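Long-range contact in uncharacterized protein (Staphylococcus aureus subsp. aureus Mu50, PDB 4QPV), which is of unknown function and belongs to the DUF1672 family, whose unique fold is built on a kinked-helix-beta-beta-beta repeat: residues H256-L262 / E283-H289. Sequence-based numbering, arbitrary orientation.
Sequences HDLNVSL and EVGVFNH
Phe287 lies beside Val260 on one face of the sheet, the two side chains pointing the same way, with Val260 CG2 at the edge of the phenyl ring, 3.8 Å from Phe287 CD2. Both ring faces are covered. Val286 CG1 sits over the centre of one, while on the opposite face the CA of His256 makes a CH-pi contact, 3.8 Å from the ring centroid. The imidazole of His256 lies obliquely over the outer end of the phenyl, with Phe287 CZ over the centre of the imidazole and the planes 35° apart, and its NE2 is hydrogen-bonded to Lys251 O. With CG of Phe287 anti to its own carbonyl carbon (chi1 -54°), the ring is placed against His256. Further along, Val286 CG2 meets Leu262 CB at 4.0 Å, and Leu262 also packs on Phe244 of helix 234-249. Within a mixed sheet, strand 259-265 pairs antiparallel with 282-285 on one side and parallel with 220-227 on the other. A classic beta bulge interrupts the antiparallel pairing: Val286 N and Phe287 N both donate to Val260 O, at 2.9 and 3.0 Å, and regular exchange resumes between Leu262 and Val284. At the polar margin, His289 N lies almost in line with the CG=OD1 bond of Asn259 (N to OD1 2.8 Å), though its N-H meets OD1 at a bent 144°. The His289 imidazole turns its NE2 edge into the bend at 256-258, donating to His256 O at 2.8 Å, almost exactly in the ring plane, and weakly to Leu258 O. Beyond the other end of the bulge, Ser261 OG gives a weak hydrogen bond to Glu283 OE2 (3.2 Å).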
loop_
_atom_site.group_PDB
_atom_site.type_symbol
_atom_site.label_atom_id
_atom_site.label_comp_id
_atom_site.label_asym_id
_atom_site.label_seq_id
_atom_site.Cartn_x
_atom_site.Cartn_y
_atom_site.Cartn_z
ATOM N N HIS A 256 -6.244 17.884 5.029
ATOM C CA HIS A 256 -5.509 19.142 4.853
ATOM C C HIS A 256 -4.140 19.083 5.547
ATOM O O HIS A 256 -3.189 19.673 5.045
ATOM C CB HIS A 256 -6.317 20.318 5.417
ATOM C CG HIS A 256 -7.456 20.712 4.534
ATOM N ND1 HIS A 256 -7.433 21.891 3.808
ATOM C CD2 HIS A 256 -8.614 20.063 4.280
ATOM C CE1 HIS A 256 -8.573 21.919 3.139
ATOM N NE2 HIS A 256 -9.317 20.840 3.396
ATOM N N ASP A 257 -4.043 18.359 6.687
ATOM C CA ASP A 257 -2.809 18.235 7.472
ATOM C C ASP A 257 -1.819 17.187 6.896
ATOM O O ASP A 257 -0.739 17.015 7.462
ATOM C CB ASP A 257 -3.132 17.909 8.951
ATOM C CG ASP A 257 -3.933 16.632 9.184
ATOM O OD1 ASP A 257 -4.228 15.914 8.192
ATOM O OD2 ASP A 257 -4.272 16.353 10.353
ATOM N N LEU A 258 -2.176 16.483 5.790
ATOM C CA LEU A 258 -1.241 15.541 5.166
ATOM C C LEU A 258 -0.732 16.116 3.849
ATOM O O LEU A 258 -1.265 17.116 3.371
ATOM C CB LEU A 258 -1.894 14.143 4.920
ATOM C CG LEU A 258 -2.441 13.405 6.148
ATOM C CD1 LEU A 258 -2.966 12.019 5.765
ATOM C CD2 LEU A 258 -1.389 13.278 7.252
ATOM N N ASN A 259 0.297 15.485 3.255
ATOM C CA ASN A 259 0.743 15.848 1.902
ATOM C C ASN A 259 -0.153 15.054 0.965
ATOM O O ASN A 259 -0.267 13.835 1.132
ATOM C CB ASN A 259 2.218 15.556 1.687
ATOM C CG ASN A 259 3.100 16.416 2.538
ATOM O OD1 ASN A 259 2.977 17.638 2.530
ATOM N ND2 ASN A 259 3.960 15.795 3.338
ATOM N N VAL A 260 -0.918 15.744 0.103
ATOM C CA VAL A 260 -1.866 15.066 -0.785
ATOM C C VAL A 260 -1.569 15.497 -2.221
ATOM O O VAL A 260 -1.504 16.685 -2.512
ATOM C CB VAL A 260 -3.354 15.294 -0.381
ATOM C CG1 VAL A 260 -4.316 14.587 -1.353
ATOM C CG2 VAL A 260 -3.615 14.823 1.060
ATOM N N SER A 261 -1.424 14.510 -3.109
ATOM C CA SER A 261 -1.075 14.720 -4.515
ATOM C C SER A 261 -2.010 13.924 -5.428
ATOM O O SER A 261 -2.264 12.734 -5.208
ATOM C CB SER A 261 0.385 14.301 -4.731
ATOM O OG SER A 261 0.796 14.331 -6.086
ATOM N N LEU A 262 -2.478 14.580 -6.481
ATOM C CA LEU A 262 -3.357 13.976 -7.456
ATOM C C LEU A 262 -2.535 13.476 -8.643
ATOM O O LEU A 262 -1.786 14.249 -9.245
ATOM C CB LEU A 262 -4.338 15.095 -7.877
ATOM C CG LEU A 262 -5.699 14.788 -8.458
ATOM C CD1 LEU A 262 -6.540 13.853 -7.549
ATOM C CD2 LEU A 262 -6.451 16.091 -8.713
ATOM N N GLU A 283 0.637 15.012 -12.638
ATOM C CA GLU A 283 0.691 15.163 -11.186
ATOM C C GLU A 283 0.294 16.587 -10.826
ATOM O O GLU A 283 0.842 17.533 -11.397
ATOM C CB GLU A 283 2.069 14.808 -10.635
ATOM C CG GLU A 283 2.095 14.626 -9.127
ATOM C CD GLU A 283 3.430 14.167 -8.567
ATOM O OE1 GLU A 283 4.165 13.434 -9.272
ATOM O OE2 GLU A 283 3.736 14.537 -7.410
ATOM N N VAL A 284 -0.704 16.739 -9.943
ATOM C CA VAL A 284 -1.142 18.058 -9.463
ATOM C C VAL A 284 -1.158 18.030 -7.936
ATOM O O VAL A 284 -1.817 17.171 -7.345
ATOM C CB VAL A 284 -2.506 18.529 -10.042
ATOM C CG1 VAL A 284 -2.922 19.860 -9.436
ATOM C CG2 VAL A 284 -2.472 18.629 -11.568
ATOM N N GLY A 285 -0.449 18.973 -7.308
ATOM C CA GLY A 285 -0.439 19.068 -5.853
ATOM C C GLY A 285 -1.797 19.503 -5.324
ATOM O O GLY A 285 -2.487 20.308 -5.964
ATOM N N VAL A 286 -2.226 18.918 -4.191
ATOM C CA VAL A 286 -3.478 19.307 -3.545
ATOM C C VAL A 286 -3.087 20.039 -2.240
ATOM O O VAL A 286 -3.374 21.231 -2.091
ATOM C CB VAL A 286 -4.474 18.138 -3.318
ATOM C CG1 VAL A 286 -5.743 18.631 -2.617
ATOM C CG2 VAL A 286 -4.817 17.434 -4.640
ATOM N N PHE A 287 -2.399 19.323 -1.327
ATOM C CA PHE A 287 -1.895 19.878 -0.067
ATOM C C PHE A 287 -0.421 19.569 0.056
ATOM O O PHE A 287 -0.019 18.443 -0.204
ATOM C CB PHE A 287 -2.655 19.308 1.157
ATOM C CG PHE A 287 -4.150 19.451 1.092
ATOM C CD1 PHE A 287 -4.743 20.708 0.960
ATOM C CD2 PHE A 287 -4.972 18.334 1.180
ATOM C CE1 PHE A 287 -6.127 20.837 0.895
ATOM C CE2 PHE A 287 -6.358 18.467 1.113
ATOM C CZ PHE A 287 -6.924 19.718 0.971
ATOM N N ASN A 288 0.389 20.551 0.454
ATOM C CA ASN A 288 1.823 20.306 0.611
ATOM C C ASN A 288 2.363 21.071 1.809
ATOM O O ASN A 288 2.034 22.242 1.998
ATOM C CB ASN A 288 2.603 20.650 -0.660
ATOM C CG ASN A 288 3.958 19.991 -0.686
ATOM O OD1 ASN A 288 4.966 20.591 -0.317
ATOM N ND2 ASN A 288 4.006 18.722 -1.074
ATOM N N HIS A 289 3.193 20.396 2.618
ATOM C CA HIS A 289 3.734 20.969 3.849
ATOM C C HIS A 289 5.272 21.033 3.860
ATOM O O HIS A 289 5.844 21.365 4.899
ATOM C CB HIS A 289 3.223 20.140 5.051
ATOM C CG HIS A 289 1.729 20.086 5.134
ATOM N ND1 HIS A 289 1.001 21.089 5.757
ATOM C CD2 HIS A 289 0.868 19.169 4.630
ATOM C CE1 HIS A 289 -0.269 20.741 5.630
ATOM N NE2 HIS A 289 -0.397 19.591 4.958
#